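Local coordinates for protein exotoxin type A (Streptococcus pyogenes phage T12, PDB 1FNU) that probably acts as a secreted superantigen toxin of the staphylococcal and streptococcal family, the phage-encoded toxin also known as scarlet fever toxin, at residues 118-123 and 128-133; 144-149 and 184-189. All blocks are in the same frame, centred on the assembly; numbering follows the deposited sequence.

Contact 1. Residues 118-123 and 128-133; sequences VVKVSI and SLSFDI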
loop_
_atom_site.group_PDB
_atom_site.type_symbol
_atom_site.label_atom_id
_atom_site.label_comp_id
_atom_site.label_asym_id
_atom_site.label_seq_id
_atom_site.Cartn_x
_atom_site.Cartn_y
_atom_site.Cartn_z
ATOM N N VAL A 118 17.634 18.146 33.680
ATOM C CA VAL A 118 16.469 18.856 34.197
ATOM C C VAL A 118 15.678 19.501 33.059
ATOM O O VAL A 118 16.248 20.178 32.191
ATOM C CB VAL A 118 16.920 19.878 35.264
ATOM C CG1 VAL A 118 15.993 21.069 35.310
ATOM C CG2 VAL A 118 16.990 19.143 36.617
ATOM N N VAL A 119 14.362 19.242 33.033
ATOM C CA VAL A 119 13.512 19.773 31.967
ATOM C C VAL A 119 12.656 20.911 32.467
ATOM O O VAL A 119 11.849 20.720 33.353
ATOM C CB VAL A 119 12.608 18.632 31.353
ATOM C CG1 VAL A 119 11.677 19.196 30.310
ATOM C CG2 VAL A 119 13.485 17.525 30.749
ATOM N N LYS A 120 12.843 22.084 31.875
ATOM C CA LYS A 120 12.121 23.285 32.239
ATOM C C LYS A 120 10.826 23.466 31.501
ATOM O O LYS A 120 10.842 23.755 30.317
ATOM C CB LYS A 120 12.978 24.520 32.004
ATOM C CG LYS A 120 13.987 24.833 33.154
ATOM C CD LYS A 120 14.794 26.101 32.802
ATOM C CE LYS A 120 16.225 26.100 33.383
ATOM N NZ LYS A 120 17.167 26.911 32.468
ATOM N N VAL A 121 9.708 23.340 32.211
ATOM C CA VAL A 121 8.428 23.531 31.573
ATOM C C VAL A 121 7.734 24.838 31.948
ATOM O O VAL A 121 7.599 25.159 33.134
ATOM C CB VAL A 121 7.447 22.374 31.908
ATOM C CG1 VAL A 121 6.131 22.584 31.146
ATOM C CG2 VAL A 121 8.051 21.003 31.541
ATOM N N SER A 122 7.310 25.592 30.922
ATOM C CA SER A 122 6.535 26.827 31.084
ATOM C C SER A 122 5.159 26.508 30.545
ATOM O O SER A 122 5.037 25.735 29.606
ATOM C CB SER A 122 7.048 27.979 30.231
ATOM O OG SER A 122 8.345 28.337 30.618
ATOM N N ILE A 123 4.121 27.096 31.133
ATOM C CA ILE A 123 2.740 26.893 30.652
ATOM C C ILE A 123 2.132 28.270 30.689
ATOM O O ILE A 123 2.058 28.877 31.736
ATOM C CB ILE A 123 1.882 26.076 31.583
ATOM C CG1 ILE A 123 2.556 24.768 31.919
ATOM C CG2 ILE A 123 0.514 25.871 30.943
ATOM C CD1 ILE A 123 1.752 23.987 32.815
ATOM N N SER A 128 5.961 26.507 35.512
ATOM C CA SER A 128 5.396 25.857 36.645
ATOM C C SER A 128 5.954 24.527 37.023
ATOM O O SER A 128 5.501 23.973 38.031
ATOM C CB SER A 128 3.890 25.752 36.438
ATOM O OG SER A 128 3.632 25.716 35.045
ATOM N N LEU A 129 6.861 23.958 36.231
ATOM C CA LEU A 129 7.437 22.666 36.627
ATOM C C LEU A 129 8.716 22.245 35.963
ATOM O O LEU A 129 9.032 22.618 34.822
ATOM C CB LEU A 129 6.462 21.466 36.484
ATOM C CG LEU A 129 6.327 20.458 35.306
ATOM C CD1 LEU A 129 7.690 20.117 34.692
ATOM C CD2 LEU A 129 5.675 19.120 35.788
ATOM N N SER A 130 9.435 21.453 36.739
ATOM C CA SER A 130 10.670 20.857 36.329
ATOM C C SER A 130 10.587 19.426 36.728
ATOM O O SER A 130 10.025 19.107 37.774
ATOM C CB SER A 130 11.880 21.472 37.032
ATOM O OG SER A 130 12.158 22.735 36.494
ATOM N N PHE A 131 11.108 18.573 35.855
ATOM C CA PHE A 131 11.232 17.153 36.103
ATOM C C PHE A 131 12.545 16.775 35.406
ATOM O O PHE A 131 13.133 17.558 34.648
ATOM C CB PHE A 131 10.061 16.331 35.565
ATOM C CG PHE A 131 9.821 16.454 34.088
ATOM C CD1 PHE A 131 9.123 17.541 33.561
ATOM C CD2 PHE A 131 10.273 15.461 33.223
ATOM C CE1 PHE A 131 8.865 17.653 32.198
ATOM C CE2 PHE A 131 10.020 15.564 31.827
ATOM C CZ PHE A 131 9.324 16.646 31.322
ATOM N N ASP A 132 13.003 15.579 35.725
ATOM C CA ASP A 132 14.219 15.014 35.199
ATOM C C ASP A 132 13.934 13.883 34.186
ATOM O O ASP A 132 13.002 13.116 34.358
ATOM C CB ASP A 132 15.046 14.341 36.327
ATOM C CG ASP A 132 15.501 15.303 37.415
ATOM O OD1 ASP A 132 16.289 16.239 37.102
ATOM O OD2 ASP A 132 15.075 15.096 38.589
ATOM N N ILE A 133 14.751 13.818 33.133
ATOM C CA ILE A 133 14.708 12.675 32.215
ATOM C C ILE A 133 16.172 12.205 32.391
ATOM O O ILE A 133 16.975 12.879 33.060
ATOM C CB ILE A 133 14.371 13.034 30.733
ATOM C CG1 ILE A 133 15.369 14.022 30.162
ATOM C CG2 ILE A 133 13.005 13.650 30.658
ATOM C CD1 ILE A 133 15.278 14.150 28.658
#

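Contact 2. Residues 144-149 and 184-189; sequences ELDYKV and FDFFPE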
loop_
_atom_site.group_PDB
_atom_site.type_symbol
_atom_site.label_atom_id
_atom_site.label_comp_id
_atom_site.label_asym_id
_atom_site.label_seq_id
_atom_site.Cartn_x
_atom_site.Cartn_y
_atom_site.Cartn_z
ATOM N N GLU A 144 15.486 10.694 21.282
ATOM C CA GLU A 144 15.367 9.955 22.513
ATOM C C GLU A 144 14.903 10.834 23.715
ATOM O O GLU A 144 14.050 10.451 24.551
ATOM C CB GLU A 144 16.701 9.253 22.824
ATOM C CG GLU A 144 16.851 8.834 24.249
ATOM C CD GLU A 144 18.160 8.043 24.520
ATOM O OE1 GLU A 144 18.834 7.626 23.548
ATOM O OE2 GLU A 144 18.499 7.813 25.715
ATOM N N LEU A 145 15.423 12.034 23.759
ATOM C CA LEU A 145 15.105 12.913 24.900
ATOM C C LEU A 145 13.673 13.429 24.846
ATOM O O LEU A 145 13.015 13.511 25.889
ATOM C CB LEU A 145 16.088 14.040 24.911
ATOM C CG LEU A 145 17.519 13.516 25.133
ATOM C CD1 LEU A 145 18.384 14.704 25.026
ATOM C CD2 LEU A 145 17.757 12.934 26.432
ATOM N N ASP A 146 13.213 13.729 23.639
ATOM C CA ASP A 146 11.812 14.195 23.353
ATOM C C ASP A 146 10.884 13.028 23.722
ATOM O O ASP A 146 9.911 13.198 24.450
ATOM C CB ASP A 146 11.749 14.562 21.887
ATOM C CG ASP A 146 10.441 15.181 21.473
ATOM O OD1 ASP A 146 9.781 15.843 22.314
ATOM O OD2 ASP A 146 10.090 15.048 20.274
ATOM N N TYR A 147 11.222 11.810 23.307
ATOM C CA TYR A 147 10.354 10.712 23.673
ATOM C C TYR A 147 10.194 10.722 25.165
ATOM O O TYR A 147 9.100 10.764 25.651
ATOM C CB TYR A 147 10.886 9.355 23.270
ATOM C CG TYR A 147 10.002 8.311 23.881
ATOM C CD1 TYR A 147 8.721 8.040 23.358
ATOM C CD2 TYR A 147 10.392 7.641 25.033
ATOM C CE1 TYR A 147 7.840 7.129 24.002
ATOM C CE2 TYR A 147 9.508 6.704 25.688
ATOM C CZ TYR A 147 8.239 6.459 25.178
ATOM O OH TYR A 147 7.411 5.525 25.917
ATOM N N LYS A 148 11.299 10.627 25.915
ATOM C CA LYS A 148 11.166 10.685 27.375
ATOM C C LYS A 148 10.445 11.950 27.914
ATOM O O LYS A 148 9.659 11.875 28.840
ATOM C CB LYS A 148 12.553 10.545 27.997
ATOM C CG LYS A 148 13.053 9.124 27.740
ATOM C CD LYS A 148 14.591 8.992 27.954
ATOM C CE LYS A 148 15.064 7.560 28.254
ATOM N NZ LYS A 148 16.578 7.385 28.161
ATOM N N VAL A 149 10.662 13.113 27.327
ATOM C CA VAL A 149 9.942 14.259 27.876
ATOM C C VAL A 149 8.439 13.999 27.674
ATOM O O VAL A 149 7.631 14.156 28.595
ATOM C CB VAL A 149 10.329 15.535 27.138
ATOM C CG1 VAL A 149 9.335 16.698 27.474
ATOM C CG2 VAL A 149 11.761 15.914 27.513
ATOM N N PHE A 184 10.884 21.280 18.245
ATOM C CA PHE A 184 9.924 20.380 17.591
ATOM C C PHE A 184 8.512 20.781 18.074
ATOM O O PHE A 184 8.310 21.006 19.278
ATOM C CB PHE A 184 10.127 18.908 18.017
ATOM C CG PHE A 184 11.496 18.344 17.749
ATOM C CD1 PHE A 184 12.187 18.659 16.628
ATOM C CD2 PHE A 184 12.055 17.441 18.645
ATOM C CE1 PHE A 184 13.446 18.086 16.399
ATOM C CE2 PHE A 184 13.334 16.866 18.383
ATOM C CZ PHE A 184 13.982 17.208 17.276
ATOM N N ASP A 185 7.555 20.862 17.137
ATOM C CA ASP A 185 6.138 21.132 17.441
ATOM C C ASP A 185 5.480 19.863 18.046
ATOM O O ASP A 185 5.523 18.794 17.422
ATOM C CB ASP A 185 5.406 21.495 16.162
ATOM C CG ASP A 185 4.146 22.206 16.438
ATOM O OD1 ASP A 185 3.516 21.821 17.466
ATOM O OD2 ASP A 185 3.788 23.117 15.662
ATOM N N PHE A 186 4.921 19.948 19.250
ATOM C CA PHE A 186 4.265 18.796 19.840
ATOM C C PHE A 186 3.035 18.363 19.045
ATOM O O PHE A 186 2.551 17.267 19.228
ATOM C CB PHE A 186 3.830 19.027 21.292
ATOM C CG PHE A 186 4.967 19.010 22.320
ATOM C CD1 PHE A 186 6.220 18.507 22.011
ATOM C CD2 PHE A 186 4.718 19.381 23.638
ATOM C CE1 PHE A 186 7.221 18.350 22.969
ATOM C CE2 PHE A 186 5.729 19.229 24.650
ATOM C CZ PHE A 186 6.994 18.705 24.295
ATOM N N PHE A 187 2.544 19.229 18.169
ATOM C CA PHE A 187 1.340 18.933 17.422
ATOM C C PHE A 187 1.506 18.936 15.909
ATOM O O PHE A 187 2.206 19.767 15.345
ATOM C CB PHE A 187 0.220 19.930 17.838
ATOM C CG PHE A 187 -0.133 19.852 19.282
ATOM C CD1 PHE A 187 -0.743 18.719 19.804
ATOM C CD2 PHE A 187 0.193 20.863 20.141
ATOM C CE1 PHE A 187 -1.021 18.574 21.205
ATOM C CE2 PHE A 187 -0.079 20.740 21.568
ATOM C CZ PHE A 187 -0.677 19.598 22.082
ATOM N N PRO A 188 0.820 17.989 15.221
ATOM C CA PRO A 188 0.837 17.825 13.777
ATOM C C PRO A 188 -0.104 18.821 13.088
ATOM O O PRO A 188 -0.871 19.516 13.764
ATOM C CB PRO A 188 0.281 16.395 13.612
ATOM C CG PRO A 188 -0.824 16.386 14.613
ATOM C CD PRO A 188 0.017 16.899 15.835
ATOM N N GLU A 189 -0.074 18.845 11.739
ATOM C CA GLU A 189 -1.045 19.629 10.973
ATOM C C GLU A 189 -2.430 18.916 11.222
ATOM O O GLU A 189 -2.481 17.761 11.718
ATOM C CB GLU A 189 -0.710 19.703 9.474
ATOM C CG GLU A 189 -0.481 18.415 8.803
ATOM C CD GLU A 189 -0.342 18.573 7.306
ATOM O OE1 GLU A 189 -0.036 19.699 6.804
ATOM O OE2 GLU A 189 -0.560 17.539 6.637
#

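Contact 1. Residues 118-123 and 128-133
The hydroxyl of S128 rests against the end of I123, its OG 3.4 Å from I123 CD1 and equally near CG1. A small polar residue suits this exposed position near the start of strand 126-135: OG also makes a weak hydrogen bond back to the carbonyl of I126. S128 and L129 together face V121, a classic beta bulge that puts an extra residue into strand 126-135. L129 O then accepts from V121 N at 2.8 Å, whereas the return bond from L129 N to V121 O is long and weak. The L129 side chain runs alongside that of V121, and CD1 of L129 is pressed to 3.3 Å from V121 CG2, closer than ordinary carbon contact. S130 turns to the opposite face with K120, and its CA-H points at V119 O, 3.2 Å from CA. F131 O accepts from V119 N at 2.6 Å, while the return bond from F131 N to V119 O is weak. With CG placed between the backbone N and the carbonyl carbon (chi1 58°), the F131 ring folds back over the neighbouring strand: V119 offers its methine to one face, CB 3.9 Å from the centroid in a CH-pi contact, and V121 a methyl to the edge, CG2 3.5 Å from CE1. Two beta-branched residues thus hold the ring from two directions. D132 and V118 form a non-hydrogen-bonded pair on the face of K120, a solvent-facing side that suits a carboxylate. I133, itself buried, brings CG2 to V119 CG2 at 3.9 Å, the two side chains roughly perpendicular. Helix 142-157 packs over this apolar face, and Y152 stacks on F131. The whole is an antiparallel beta hairpin whose second strand forms an edge of the beta-grasp sheet.

Contact 2. Residues 144-149 and 184-189
D146 reaches toward two phenylalanines, F184 and F186, where the long helix of the beta-grasp domain lies across the end of strand 182-185 and the loop that follows it. Its CG is anti to the backbone N (chi1 -174°), which carries the carboxylate outward from the helix toward the rings. The two oxygens divide the work. OD1 comes to F186 at the ring edge, 3.6 Å from CE1 and near the ring plane; carboxylate and ring are nearly coplanar, 11° apart, and the two side chains pass in antiparallel fashion. OD2 meets F184 obliquely, 3.5 Å from CD2, with the planes 44° apart. The edge of the F186 ring carries slightly positive hydrogens, so it is probably agreeable company for the buried anionic OD1, although neither ring contact is a hydrogen bond. The charge is met by others: OD2 takes a hydrogen bond from Y201 and a salt bridge from R150, one turn further along the helix. V149, whose side chain also leaves the helix toward 184-189, brings CG1 to 4.4 Å from F186 CZ, a loose apolar touch. F186 and F184 both pack on I172 of strand 169-176, and large aromatic rings suit the distance to be spanned between helix and strand, where the nearest CA pair, D146 CA and F184 CA, is 8.7 Å apart. D185 begins an Asx turn across F186: its OD1, approached from above the carboxylate plane, accepts from F187 N at 2.9 Å.

Both contacts involve the beta-grasp sheet, near its two outermost strands, and both involve helix 142-157: contact 1 pairs strands 110-123 and 126-135 beneath it, whereas contact 2 sets the helix itself against the end of strand 182-185. Contact 1 is partly buried, with V118, S130 and D132 exposed on one face and an apolar face turned inward; contact 2 is wholly buried. Backbone hydrogen bonds dominate the first, while the second has none across it and relies on a carboxylate set beside two phenylalanine rings. Their centres are 14 Å apart, and they meet through the helix: I133 packs on L145, and V119, F131 and I133 all on V149.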